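Local coordinates for protein starch synthase I (Hordeum vulgare, PDB 4HLN) that belongs to the starch synthases, plant enzymes of the glycosyltransferase class built from two Rossmann-like domains in the GT-B manner, at residues Phe129-Ala134 with Val161-Pro166; Val213-Tyr218 with Tyr239-Tyr244; Val268-Ala273 with Val298-Ala303; Asp292-Leu297 with Glu623-Asp628. One frame throughout, in Å; residues are numbered along the deposited sequence.

Contact 1. Residues Phe129-Ala134 with Val161-Pro166; sequences FVTGEA and VMVVMP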
loop_
_atom_site.group_PDB
_atom_site.type_symbol
_atom_site.label_atom_id
_atom_site.label_comp_id
_atom_site.label_asym_id
_atom_site.label_seq_id
_atom_site.Cartn_x
_atom_site.Cartn_y
_atom_site.Cartn_z
ATOM N N PHE A 129 -2.360 -15.228 4.728
ATOM C CA PHE A 129 -1.931 -13.880 5.102
ATOM C C PHE A 129 -1.587 -13.828 6.570
ATOM O O PHE A 129 -2.345 -14.313 7.396
ATOM C CB PHE A 129 -3.022 -12.851 4.806
ATOM C CG PHE A 129 -3.193 -12.572 3.351
ATOM C CD1 PHE A 129 -2.564 -11.486 2.762
ATOM C CD2 PHE A 129 -3.948 -13.428 2.554
ATOM C CE1 PHE A 129 -2.711 -11.246 1.405
ATOM C CE2 PHE A 129 -4.101 -13.195 1.199
ATOM C CZ PHE A 129 -3.483 -12.098 0.621
ATOM N N VAL A 130 -0.439 -13.243 6.895
ATOM C CA VAL A 130 -0.093 -12.990 8.291
ATOM C C VAL A 130 0.093 -11.485 8.513
ATOM O O VAL A 130 0.791 -10.805 7.750
ATOM C CB VAL A 130 1.148 -13.793 8.725
ATOM C CG1 VAL A 130 1.361 -13.694 10.247
ATOM C CG2 VAL A 130 1.002 -15.258 8.289
ATOM N N THR A 131 -0.539 -10.958 9.552
ATOM C CA THR A 131 -0.592 -9.512 9.715
ATOM C C THR A 131 -0.830 -9.096 11.156
ATOM O O THR A 131 -1.403 -9.842 11.943
ATOM C CB THR A 131 -1.691 -8.897 8.816
ATOM O OG1 THR A 131 -1.693 -7.466 8.944
ATOM C CG2 THR A 131 -3.050 -9.444 9.187
ATOM N N GLY A 132 -0.367 -7.898 11.496
ATOM C CA GLY A 132 -0.555 -7.351 12.826
ATOM C C GLY A 132 -1.759 -6.439 12.869
ATOM O O GLY A 132 -2.188 -6.032 13.938
ATOM N N GLU A 133 -2.294 -6.120 11.692
ATOM C CA GLU A 133 -3.495 -5.307 11.562
ATOM C C GLU A 133 -4.716 -6.048 12.054
ATOM O O GLU A 133 -4.760 -7.274 12.025
ATOM C CB GLU A 133 -3.740 -4.966 10.101
ATOM C CG GLU A 133 -2.996 -3.770 9.587
ATOM C CD GLU A 133 -3.474 -3.386 8.202
ATOM O OE1 GLU A 133 -2.773 -2.598 7.525
ATOM O OE2 GLU A 133 -4.555 -3.880 7.795
ATOM N N ALA A 134 -5.723 -5.292 12.473
ATOM C CA ALA A 134 -7.003 -5.863 12.872
ATOM C C ALA A 134 -7.988 -5.963 11.690
ATOM O O ALA A 134 -7.848 -5.253 10.684
ATOM C CB ALA A 134 -7.600 -5.063 14.021
ATOM N N VAL A 161 -8.181 -19.152 1.263
ATOM C CA VAL A 161 -7.474 -17.990 1.804
ATOM C C VAL A 161 -7.635 -17.873 3.312
ATOM O O VAL A 161 -8.754 -17.819 3.835
ATOM C CB VAL A 161 -7.937 -16.656 1.124
ATOM C CG1 VAL A 161 -7.218 -15.445 1.737
ATOM C CG2 VAL A 161 -7.725 -16.710 -0.387
ATOM N N MET A 162 -6.505 -17.837 4.008
ATOM C CA MET A 162 -6.513 -17.657 5.452
ATOM C C MET A 162 -5.890 -16.313 5.816
ATOM O O MET A 162 -4.933 -15.883 5.182
ATOM C CB MET A 162 -5.763 -18.804 6.133
ATOM C CG MET A 162 -5.649 -18.663 7.658
ATOM S SD MET A 162 -4.808 -20.032 8.516
ATOM C CE MET A 162 -5.781 -21.422 7.964
ATOM N N VAL A 163 -6.442 -15.635 6.816
ATOM C CA VAL A 163 -5.740 -14.487 7.385
ATOM C C VAL A 163 -5.569 -14.663 8.869
ATOM O O VAL A 163 -6.553 -14.821 9.595
ATOM C CB VAL A 163 -6.480 -13.178 7.198
ATOM C CG1 VAL A 163 -5.638 -12.047 7.794
ATOM C CG2 VAL A 163 -6.779 -12.938 5.742
ATOM N N VAL A 164 -4.316 -14.607 9.311
ATOM C CA VAL A 164 -3.962 -14.793 10.719
ATOM C C VAL A 164 -3.562 -13.457 11.343
ATOM O O VAL A 164 -2.724 -12.744 10.800
ATOM C CB VAL A 164 -2.799 -15.782 10.863
ATOM C CG1 VAL A 164 -2.480 -16.054 12.334
ATOM C CG2 VAL A 164 -3.130 -17.052 10.151
ATOM N N MET A 165 -4.172 -13.149 12.484
ATOM C CA MET A 165 -4.073 -11.852 13.155
ATOM C C MET A 165 -4.147 -12.051 14.643
ATOM O O MET A 165 -4.640 -13.067 15.120
ATOM C CB MET A 165 -5.291 -10.997 12.855
ATOM C CG MET A 165 -5.300 -10.286 11.563
ATOM S SD MET A 165 -7.045 -10.071 11.210
ATOM C CE MET A 165 -7.525 -11.801 11.291
ATOM N N PRO A 166 -3.709 -11.046 15.393
ATOM C CA PRO A 166 -3.935 -11.116 16.834
ATOM C C PRO A 166 -5.392 -10.846 17.138
ATOM O O PRO A 166 -6.065 -10.109 16.423
ATOM C CB PRO A 166 -3.060 -9.986 17.377
ATOM C CG PRO A 166 -2.034 -9.735 16.272
ATOM C CD PRO A 166 -2.801 -9.947 15.021
#
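F129 and V163 lie opposite each other in two neighbouring parallel strands, and V130 pairs in the same way with V164. F129 gives its N-H to M162 O at 2.7 Å and takes V164 N on its own O at 2.8 Å, the second bond being nearly straight (173°). T131 N then reaches V164 O at 3.1 Å.

Packing is tight on the F129 face. There the phenyl ring presents CE2 to V161 CG1 at 3.9 Å, while CB lies 3.9 Å from V163 CG2. P151, L154 and A155 of helix 150-156 cover the group, so a flat aromatic and branched valines suit the seam between sheet and helix. V130 and V164 point to the other face, where A246 of helix 235-252 is small enough for the helix to come close.

Beyond T131 the strands part. P166 has no N-H to offer T131 O, and its CD stands 3.4 Å away from that oxygen instead. The T131 methyl CG2 lies beside M165 CG (3.4 Å), the two side chains pointing the same way; chi1 of -178° turns OG1 from M165 toward the following turn, where it accepts from E133 N at 3.1 Å in an ST turn. E133 itself is exposed and poorly ordered, and A134 grazes the M165 sulfur: this is the loose side.

Two adjacent parallel strands joined through helix 150-156 form the beta-alpha-beta crossover with which a Rossmann-like domain begins.

Contact 2. Residues Val213-Tyr218 with Tyr239-Tyr244; sequences VDHPSY and YTLLCY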
loop_
_atom_site.group_PDB
_atom_site.type_symbol
_atom_site.label_atom_id
_atom_site.label_comp_id
_atom_site.label_asym_id
_atom_site.label_seq_id
_atom_site.Cartn_x
_atom_site.Cartn_y
_atom_site.Cartn_z
ATOM N N VAL A 213 -5.302 -15.112 16.759
ATOM C CA VAL A 213 -4.373 -15.673 17.719
ATOM C C VAL A 213 -4.594 -14.982 19.055
ATOM O O VAL A 213 -4.501 -13.760 19.146
ATOM C CB VAL A 213 -2.941 -15.512 17.229
ATOM C CG1 VAL A 213 -1.949 -16.065 18.247
ATOM C CG2 VAL A 213 -2.800 -16.236 15.906
ATOM N N ASP A 214 -4.920 -15.765 20.084
ATOM C CA ASP A 214 -5.247 -15.193 21.382
ATOM C C ASP A 214 -4.172 -15.364 22.461
ATOM O O ASP A 214 -3.719 -16.482 22.764
ATOM C CB ASP A 214 -6.588 -15.709 21.899
ATOM C CG ASP A 214 -7.162 -14.825 23.007
ATOM O OD1 ASP A 214 -7.380 -13.617 22.745
ATOM O OD2 ASP A 214 -7.376 -15.328 24.136
ATOM N N HIS A 215 -3.792 -14.227 23.038
ATOM C CA HIS A 215 -2.885 -14.170 24.174
ATOM C C HIS A 215 -3.249 -12.918 24.984
ATOM O O HIS A 215 -3.711 -11.915 24.431
ATOM C CB HIS A 215 -1.427 -14.116 23.691
ATOM C CG HIS A 215 -0.425 -14.206 24.796
ATOM N ND1 HIS A 215 -0.073 -13.121 25.573
ATOM C CD2 HIS A 215 0.290 -15.257 25.268
ATOM C CE1 HIS A 215 0.814 -13.501 26.475
ATOM N NE2 HIS A 215 1.057 -14.791 26.309
ATOM N N PRO A 216 -3.065 -12.974 26.308
ATOM C CA PRO A 216 -3.380 -11.822 27.173
ATOM C C PRO A 216 -2.769 -10.480 26.700
ATOM O O PRO A 216 -3.434 -9.440 26.771
ATOM C CB PRO A 216 -2.794 -12.234 28.523
ATOM C CG PRO A 216 -2.794 -13.764 28.483
ATOM C CD PRO A 216 -2.589 -14.154 27.057
ATOM N N SER A 217 -1.535 -10.515 26.207
ATOM C CA SER A 217 -0.834 -9.299 25.794
ATOM C C SER A 217 -1.439 -8.592 24.577
ATOM O O SER A 217 -1.062 -7.456 24.256
ATOM C CB SER A 217 0.650 -9.582 25.534
ATOM O OG SER A 217 0.832 -10.211 24.279
ATOM N N TYR A 218 -2.360 -9.249 23.883
ATOM C CA TYR A 218 -3.052 -8.566 22.795
ATOM C C TYR A 218 -4.268 -7.786 23.291
ATOM O O TYR A 218 -4.823 -6.997 22.540
ATOM C CB TYR A 218 -3.521 -9.545 21.728
ATOM C CG TYR A 218 -2.438 -10.284 21.018
ATOM C CD1 TYR A 218 -1.262 -9.651 20.655
ATOM C CD2 TYR A 218 -2.593 -11.635 20.702
ATOM C CE1 TYR A 218 -0.264 -10.342 19.994
ATOM C CE2 TYR A 218 -1.600 -12.341 20.044
ATOM C CZ TYR A 218 -0.444 -11.689 19.688
ATOM O OH TYR A 218 0.545 -12.382 19.041
ATOM N N TYR A 239 4.722 -10.118 18.868
ATOM C CA TYR A 239 4.689 -10.440 17.454
ATOM C C TYR A 239 5.508 -11.677 17.093
ATOM O O TYR A 239 5.279 -12.313 16.070
ATOM C CB TYR A 239 5.001 -9.196 16.627
ATOM C CG TYR A 239 3.883 -8.216 16.807
ATOM C CD1 TYR A 239 4.043 -7.066 17.563
ATOM C CD2 TYR A 239 2.618 -8.494 16.287
ATOM C CE1 TYR A 239 2.973 -6.184 17.757
ATOM C CE2 TYR A 239 1.559 -7.632 16.461
ATOM C CZ TYR A 239 1.736 -6.472 17.194
ATOM O OH TYR A 239 0.658 -5.624 17.360
ATOM N N THR A 240 6.423 -12.033 17.981
ATOM C CA THR A 240 7.051 -13.346 17.962
ATOM C C THR A 240 5.985 -14.445 18.120
ATOM O O THR A 240 5.999 -15.442 17.391
ATOM C CB THR A 240 8.129 -13.442 19.077
ATOM O OG1 THR A 240 9.201 -12.553 18.756
ATOM C CG2 THR A 240 8.706 -14.842 19.206
ATOM N N LEU A 241 5.055 -14.252 19.056
ATOM C CA LEU A 241 3.992 -15.227 19.271
ATOM C C LEU A 241 3.174 -15.360 18.001
ATOM O O LEU A 241 2.860 -16.476 17.557
ATOM C CB LEU A 241 3.077 -14.813 20.417
ATOM C CG LEU A 241 3.693 -14.773 21.810
ATOM C CD1 LEU A 241 2.644 -14.432 22.867
ATOM C CD2 LEU A 241 4.396 -16.074 22.137
ATOM N N LEU A 242 2.847 -14.204 17.423
ATOM C CA LEU A 242 2.053 -14.140 16.212
ATOM C C LEU A 242 2.675 -15.030 15.156
ATOM O O LEU A 242 1.981 -15.786 14.482
ATOM C CB LEU A 242 1.990 -12.708 15.683
ATOM C CG LEU A 242 1.278 -12.652 14.336
ATOM C CD1 LEU A 242 -0.121 -13.292 14.439
ATOM C CD2 LEU A 242 1.188 -11.251 13.798
ATOM N N CYS A 243 3.995 -14.939 15.024
ATOM C CA CYS A 243 4.692 -15.599 13.937
ATOM C C CYS A 243 4.763 -17.110 14.119
ATOM O O CYS A 243 4.492 -17.853 13.186
ATOM C CB CYS A 243 6.080 -14.988 13.750
ATOM S SG CYS A 243 6.060 -13.368 12.909
ATOM N N TYR A 244 5.107 -17.566 15.321
ATOM C CA TYR A 244 5.066 -18.994 15.618
ATOM C C TYR A 244 3.668 -19.588 15.367
ATOM O O TYR A 244 3.525 -20.658 14.766
ATOM C CB TYR A 244 5.495 -19.262 17.065
ATOM C CG TYR A 244 6.990 -19.350 17.260
ATOM C CD1 TYR A 244 7.676 -20.532 16.977
ATOM C CD2 TYR A 244 7.723 -18.253 17.737
ATOM C CE1 TYR A 244 9.037 -20.629 17.153
ATOM C CE2 TYR A 244 9.096 -18.332 17.913
ATOM C CZ TYR A 244 9.747 -19.524 17.615
ATOM O OH TYR A 244 11.102 -19.635 17.775
#
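L241 and Y218 bury the most surface here, with L242 next, and all three meet around the Y218 hydroxyl. The tyrosine ring extends from the 3-10 turn 216-218 to helix 235-252, with its OH 3.8 Å from L241 CB and 3.7 Å from L242 CB. The hydroxyl also lies near L242 N, but the angle is too poor for a bond; its polar partner is R238 O, in the preceding turn of the helix. A long, rigid side chain with a polar tip suits this place, since it spans the gap and still satisfies its oxygen.

L241 sends CD1 over one face of the H215 imidazole, a CH-pi contact of 3.6 Å to the ring centroid that runs 19° off the normal. P216 CD, from the next residue, lies over the rim of the opposite face. With CG anti to the backbone N (chi1 -174°), H215 swings its ring toward the helix, and S217 N donates to ND1 at 3.1 Å, which fixes the ring's rotation. L241 also packs on I189 of strand 181-190.

L242 turns CD1 to V213 CG2 at 4.2 Å, a looser leucine-valine contact where the strand ends.

No hydrogen bond joins 213-218 to 239-244, so their own contact is apolar and CH-pi packing. The polar hold on helix 235-252 comes one residue earlier, at R238, from Y218 OH and S217 O.

Contact 3. Residues Val268-Ala273 with Val298-Ala303; sequences VNDWHA and VIHNLA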
loop_
_atom_site.group_PDB
_atom_site.type_symbol
_atom_site.label_atom_id
_atom_site.label_comp_id
_atom_site.label_asym_id
_atom_site.label_seq_id
_atom_site.Cartn_x
_atom_site.Cartn_y
_atom_site.Cartn_z
ATOM N N VAL A 268 3.349 -12.401 4.252
ATOM C CA VAL A 268 3.603 -11.756 5.527
ATOM C C VAL A 268 3.756 -10.230 5.428
ATOM O O VAL A 268 4.515 -9.707 4.626
ATOM C CB VAL A 268 4.769 -12.430 6.218
ATOM C CG1 VAL A 268 4.576 -13.935 6.088
ATOM C CG2 VAL A 268 6.067 -12.017 5.577
ATOM N N ASN A 269 2.987 -9.525 6.242
ATOM C CA ASN A 269 2.893 -8.080 6.126
ATOM C C ASN A 269 3.731 -7.382 7.155
ATOM O O ASN A 269 3.481 -7.509 8.362
ATOM C CB ASN A 269 1.443 -7.630 6.239
ATOM C CG ASN A 269 0.635 -8.037 5.033
ATOM O OD1 ASN A 269 0.366 -7.227 4.152
ATOM N ND2 ASN A 269 0.273 -9.311 4.969
ATOM N N ASP A 270 4.746 -6.670 6.665
ATOM C CA ASP A 270 5.521 -5.763 7.501
ATOM C C ASP A 270 6.307 -6.484 8.587
ATOM O O ASP A 270 6.480 -7.699 8.527
ATOM C CB ASP A 270 4.587 -4.701 8.089
ATOM C CG ASP A 270 3.982 -3.801 7.004
ATOM O OD1 ASP A 270 4.765 -3.209 6.208
ATOM O OD2 ASP A 270 2.729 -3.717 6.929
ATOM N N TRP A 271 6.788 -5.762 9.589
ATOM C CA TRP A 271 7.710 -6.421 10.508
ATOM C C TRP A 271 6.986 -7.350 11.447
ATOM O O TRP A 271 7.552 -8.334 11.899
ATOM C CB TRP A 271 8.575 -5.424 11.287
ATOM C CG TRP A 271 7.932 -4.818 12.475
ATOM C CD1 TRP A 271 7.256 -3.633 12.520
ATOM C CD2 TRP A 271 7.906 -5.348 13.811
ATOM N NE1 TRP A 271 6.809 -3.393 13.796
ATOM C CE2 TRP A 271 7.203 -4.423 14.612
ATOM C CE3 TRP A 271 8.406 -6.513 14.407
ATOM C CZ2 TRP A 271 6.991 -4.625 15.986
ATOM C CZ3 TRP A 271 8.199 -6.712 15.780
ATOM C CH2 TRP A 271 7.498 -5.769 16.550
ATOM N N HIS A 272 5.727 -7.041 11.728
ATOM C CA HIS A 272 4.965 -7.828 12.687
ATOM C C HIS A 272 4.958 -9.311 12.343
ATOM O O HIS A 272 4.958 -10.155 13.233
ATOM C CB HIS A 272 3.542 -7.302 12.801
ATOM C CG HIS A 272 3.477 -5.852 13.148
ATOM N ND1 HIS A 272 3.408 -4.862 12.190
ATOM C CD2 HIS A 272 3.498 -5.222 14.347
ATOM C CE1 HIS A 272 3.379 -3.684 12.787
ATOM N NE2 HIS A 272 3.434 -3.875 14.095
ATOM N N ALA A 273 4.964 -9.616 11.053
ATOM C CA ALA A 273 4.905 -11.000 10.591
ATOM C C ALA A 273 6.219 -11.452 9.970
ATOM O O ALA A 273 6.260 -12.446 9.259
ATOM C CB ALA A 273 3.776 -11.158 9.566
ATOM N N VAL A 298 5.415 -8.416 2.159
ATOM C CA VAL A 298 4.777 -7.173 1.739
ATOM C C VAL A 298 5.204 -6.042 2.663
ATOM O O VAL A 298 5.007 -6.104 3.884
ATOM C CB VAL A 298 3.244 -7.236 1.795
ATOM C CG1 VAL A 298 2.682 -5.882 1.387
ATOM C CG2 VAL A 298 2.697 -8.350 0.912
ATOM N N ILE A 299 5.779 -5.004 2.067
ATOM C CA ILE A 299 6.349 -3.912 2.823
ATOM C C ILE A 299 5.583 -2.638 2.531
ATOM O O ILE A 299 5.717 -2.056 1.448
ATOM C CB ILE A 299 7.811 -3.676 2.426
ATOM C CG1 ILE A 299 8.641 -4.935 2.629
ATOM C CG2 ILE A 299 8.405 -2.539 3.222
ATOM C CD1 ILE A 299 10.122 -4.701 2.414
ATOM N N HIS A 300 4.782 -2.204 3.497
ATOM C CA HIS A 300 4.033 -0.968 3.349
ATOM C C HIS A 300 4.850 0.245 3.822
ATOM O O HIS A 300 4.651 1.356 3.346
ATOM C CB HIS A 300 2.698 -1.064 4.083
ATOM C CG HIS A 300 1.832 -2.186 3.608
ATOM N ND1 HIS A 300 1.700 -3.370 4.305
ATOM C CD2 HIS A 300 1.074 -2.317 2.493
ATOM C CE1 HIS A 300 0.888 -4.177 3.644
ATOM N NE2 HIS A 300 0.492 -3.561 2.544
ATOM N N ASN A 301 5.775 0.028 4.747
ATOM C CA ASN A 301 6.686 1.089 5.173
ATOM C C ASN A 301 8.056 0.561 5.594
ATOM O O ASN A 301 8.206 -0.618 5.915
ATOM C CB ASN A 301 6.097 1.886 6.334
ATOM C CG ASN A 301 6.230 1.158 7.657
ATOM O OD1 ASN A 301 7.262 1.243 8.328
ATOM N ND2 ASN A 301 5.189 0.414 8.030
ATOM N N LEU A 302 9.030 1.465 5.616
ATOM C CA LEU A 302 10.415 1.169 5.941
ATOM C C LEU A 302 10.849 1.841 7.245
ATOM O O LEU A 302 11.978 1.671 7.694
ATOM C CB LEU A 302 11.320 1.648 4.809
ATOM C CG LEU A 302 11.164 0.925 3.473
ATOM C CD1 LEU A 302 12.234 1.366 2.462
ATOM C CD2 LEU A 302 11.275 -0.557 3.727
ATOM N N ALA A 303 9.953 2.612 7.847
ATOM C CA ALA A 303 10.257 3.295 9.098
ATOM C C ALA A 303 10.379 2.332 10.267
ATOM O O ALA A 303 11.294 2.447 11.076
ATOM C CB ALA A 303 9.177 4.313 9.398
#
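The beta-alpha-beta unit formed by strand 264-269, helix 276-284 and strand 294-299 brings N269 beside V298 in parallel pairing, and D270 meets H300 just past the strand ends, where loops of a Rossmann-like domain gather. The strand pairing is held by V298 N to V268 O (2.9 Å) and D270 N to V298 O (2.8 Å). V298, branched and apolar, lies side by side with N269.

D270 leaves the strand with a positive phi, and its carboxylate then serves the next loop with both oxygens. OD1 accepts H300 N at 2.9 Å, and OD2 accepts H300 ND1 at 2.8 Å in a nearly straight bond (168°). Each is met on the syn side, although ND1 stands 28° out of the carboxylate plane. Gripping backbone and ring together, the aspartate fixes where the loop starts and how the imidazole is turned. Further along, L302 of the same loop touches F524, in the part of the chain that forms the second domain.

N269 completes the group: ND2 donates to V130 O of the adjoining strand, which settles the amide's orientation. Its OD1 therefore faces the imidazole at the ring edge, 3.1 Å from H300 CE1, with the amide and ring planes only 10° apart.

Contact 4. Residues Asp292-Leu297 with Glu623-Asp628; sequences DSRSTL and EWAFVD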
loop_
_atom_site.group_PDB
_atom_site.type_symbol
_atom_site.label_atom_id
_atom_site.label_comp_id
_atom_site.label_asym_id
_atom_site.label_seq_id
_atom_site.Cartn_x
_atom_site.Cartn_y
_atom_site.Cartn_z
ATOM N N ASP A 292 7.354 -27.358 0.387
ATOM C CA ASP A 292 6.621 -26.922 -0.790
ATOM C C ASP A 292 5.865 -25.609 -0.593
ATOM O O ASP A 292 5.027 -25.232 -1.416
ATOM C CB ASP A 292 5.713 -28.045 -1.277
ATOM C CG ASP A 292 6.506 -29.196 -1.869
ATOM O OD1 ASP A 292 7.511 -28.915 -2.567
ATOM O OD2 ASP A 292 6.148 -30.370 -1.621
ATOM N N SER A 293 6.180 -24.916 0.499
ATOM C CA SER A 293 5.612 -23.605 0.759
ATOM C C SER A 293 6.612 -22.506 0.468
ATOM O O SER A 293 7.820 -22.695 0.588
ATOM C CB SER A 293 5.128 -23.498 2.194
ATOM O OG SER A 293 3.999 -24.328 2.379
ATOM N N ARG A 294 6.086 -21.358 0.070
ATOM C CA ARG A 294 6.898 -20.194 -0.217
ATOM C C ARG A 294 6.360 -19.036 0.607
ATOM O O ARG A 294 5.329 -19.164 1.272
ATOM C CB ARG A 294 6.837 -19.869 -1.708
ATOM C CG ARG A 294 7.309 -21.001 -2.625
ATOM C CD ARG A 294 8.794 -21.242 -2.435
ATOM N NE ARG A 294 9.339 -22.119 -3.455
ATOM C CZ ARG A 294 9.529 -23.425 -3.299
ATOM N NH1 ARG A 294 9.213 -24.026 -2.157
ATOM N NH2 ARG A 294 10.034 -24.131 -4.298
ATOM N N SER A 295 7.052 -17.905 0.572
ATOM C CA SER A 295 6.567 -16.714 1.269
ATOM C C SER A 295 6.845 -15.416 0.526
ATOM O O SER A 295 7.856 -15.266 -0.162
ATOM C CB SER A 295 7.140 -16.632 2.681
ATOM O OG SER A 295 8.551 -16.566 2.641
ATOM N N THR A 296 5.925 -14.474 0.688
ATOM C CA THR A 296 6.047 -13.165 0.083
ATOM C C THR A 296 6.009 -12.101 1.158
ATOM O O THR A 296 5.074 -12.023 1.952
ATOM C CB THR A 296 4.905 -12.909 -0.901
ATOM O OG1 THR A 296 4.934 -13.917 -1.917
ATOM C CG2 THR A 296 5.018 -11.491 -1.532
ATOM N N LEU A 297 7.037 -11.277 1.183
ATOM C CA LEU A 297 7.075 -10.190 2.125
ATOM C C LEU A 297 6.417 -8.971 1.479
ATOM O O LEU A 297 6.788 -8.572 0.374
ATOM C CB LEU A 297 8.521 -9.907 2.537
ATOM C CG LEU A 297 8.720 -8.643 3.368
ATOM C CD1 LEU A 297 7.968 -8.740 4.705
ATOM C CD2 LEU A 297 10.211 -8.414 3.567
ATOM N N GLU A 623 3.355 -17.570 -8.563
ATOM C CA GLU A 623 3.758 -18.636 -9.467
ATOM C C GLU A 623 5.267 -18.676 -9.633
ATOM O O GLU A 623 5.887 -19.749 -9.508
ATOM C CB GLU A 623 3.022 -18.550 -10.799
ATOM C CG GLU A 623 1.587 -19.070 -10.659
ATOM C CD GLU A 623 1.505 -20.384 -9.843
ATOM O OE1 GLU A 623 2.372 -21.275 -10.033
ATOM O OE2 GLU A 623 0.578 -20.522 -9.007
ATOM N N TRP A 624 5.857 -17.507 -9.871
ATOM C CA TRP A 624 7.304 -17.385 -9.832
ATOM C C TRP A 624 7.898 -17.955 -8.541
ATOM O O TRP A 624 8.916 -18.637 -8.582
ATOM C CB TRP A 624 7.704 -15.940 -9.958
ATOM C CG TRP A 624 7.403 -15.385 -11.269
ATOM C CD1 TRP A 624 7.331 -16.060 -12.450
ATOM C CD2 TRP A 624 7.122 -14.020 -11.563
ATOM N NE1 TRP A 624 7.027 -15.192 -13.472
ATOM C CE2 TRP A 624 6.893 -13.931 -12.951
ATOM C CE3 TRP A 624 7.042 -12.862 -10.790
ATOM C CZ2 TRP A 624 6.596 -12.725 -13.581
ATOM C CZ3 TRP A 624 6.742 -11.664 -11.417
ATOM C CH2 TRP A 624 6.521 -11.607 -12.798
ATOM N N ALA A 625 7.267 -17.686 -7.401
ATOM C CA ALA A 625 7.826 -18.147 -6.139
ATOM C C ALA A 625 7.836 -19.655 -6.068
ATOM O O ALA A 625 8.817 -20.257 -5.617
ATOM C CB ALA A 625 7.072 -17.574 -4.956
ATOM N N PHE A 626 6.738 -20.262 -6.515
ATOM C CA PHE A 626 6.588 -21.709 -6.419
ATOM C C PHE A 626 7.497 -22.420 -7.394
ATOM O O PHE A 626 8.093 -23.438 -7.068
ATOM C CB PHE A 626 5.147 -22.131 -6.656
ATOM C CG PHE A 626 4.272 -21.968 -5.459
ATOM C CD1 PHE A 626 4.494 -22.721 -4.322
ATOM C CD2 PHE A 626 3.229 -21.060 -5.465
ATOM C CE1 PHE A 626 3.690 -22.582 -3.209
ATOM C CE2 PHE A 626 2.421 -20.910 -4.359
ATOM C CZ PHE A 626 2.649 -21.681 -3.229
ATOM N N VAL A 627 7.610 -21.867 -8.592
ATOM C CA VAL A 627 8.480 -22.439 -9.607
ATOM C C VAL A 627 9.951 -22.471 -9.164
ATOM O O VAL A 627 10.661 -23.436 -9.444
ATOM C CB VAL A 627 8.343 -21.686 -10.934
ATOM C CG1 VAL A 627 9.518 -22.007 -11.830
ATOM C CG2 VAL A 627 7.006 -22.031 -11.604
ATOM N N ASP A 628 10.395 -21.432 -8.457
ATOM C CA ASP A 628 11.775 -21.364 -7.977
ATOM C C ASP A 628 12.016 -22.084 -6.641
ATOM O O ASP A 628 11.081 -22.416 -5.907
ATOM C CB ASP A 628 12.242 -19.910 -7.894
ATOM C CG ASP A 628 12.137 -19.183 -9.233
ATOM O OD1 ASP A 628 12.269 -19.862 -10.277
ATOM O OD2 ASP A 628 11.913 -17.942 -9.245
#
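R294 carries the polar part of this contact, reaching from the start of strand 294-299 to the backbone at the end of helix 611-627. Its chain bends at chi2 (-67°), which brings the guanidinium alongside the last turn. NE donates to A625 O at 2.9 Å from above the carbonyl plane (36° out of it), and NH2 donates to D628 O at 2.6 Å. A weak third bond runs from NE to D628 O, so that one carbonyl is shared by two nitrogens. NH1 turns back to R291 O in its own loop. Arginine suits the place because its several N-H groups can serve carbonyls at a helix end, where the helix dipole would probably favour a positive charge.

The nonpolar contacts lie along the arginine's stem. A625 is small enough for its CB to come within 4.0 Å of R294 CB, and F626 brings CD1 to R294 CG at 3.7 Å, ring and guanidinium planes being 36° apart.

Polar and charged neighbours of the F626 ring form a third group. At its edge, in its plane, D292 O lies 3.5 Å from CE1, and R125 makes a cation-pi contact with it.

Among its neighbours, the helix lies across the starts of three adjacent strands of the first domain: M265 of strand 264-269 touches A625 and F626, R357 of strand 357-360 touches W624 and A625, and strand 294-299 runs between those two.

Overall arrangement
From the N terminus, contact 1 closes the first beta-alpha-beta loop, pairing strand 126-130 with 160-166. Contact 2 follows in series, closing the connection of about 20 residues from the end of strand 208-214 into helix 235-252; that strand is the sheet neighbour of 160-166, and the two contacts touch where M165 meets V213. Contact 3 then pairs 264-269 with 294-299, extending the sheet from the other side of strand 126-130. Contact 4 starts inside the loop that contact 3 closes and ends more than 300 residues later, so these two cross and share strand 294-299. Contacts 1 to 3 thus tie together neighbouring strands and a covering helix of the first domain, while contact 4 ties the chain's last helix to it.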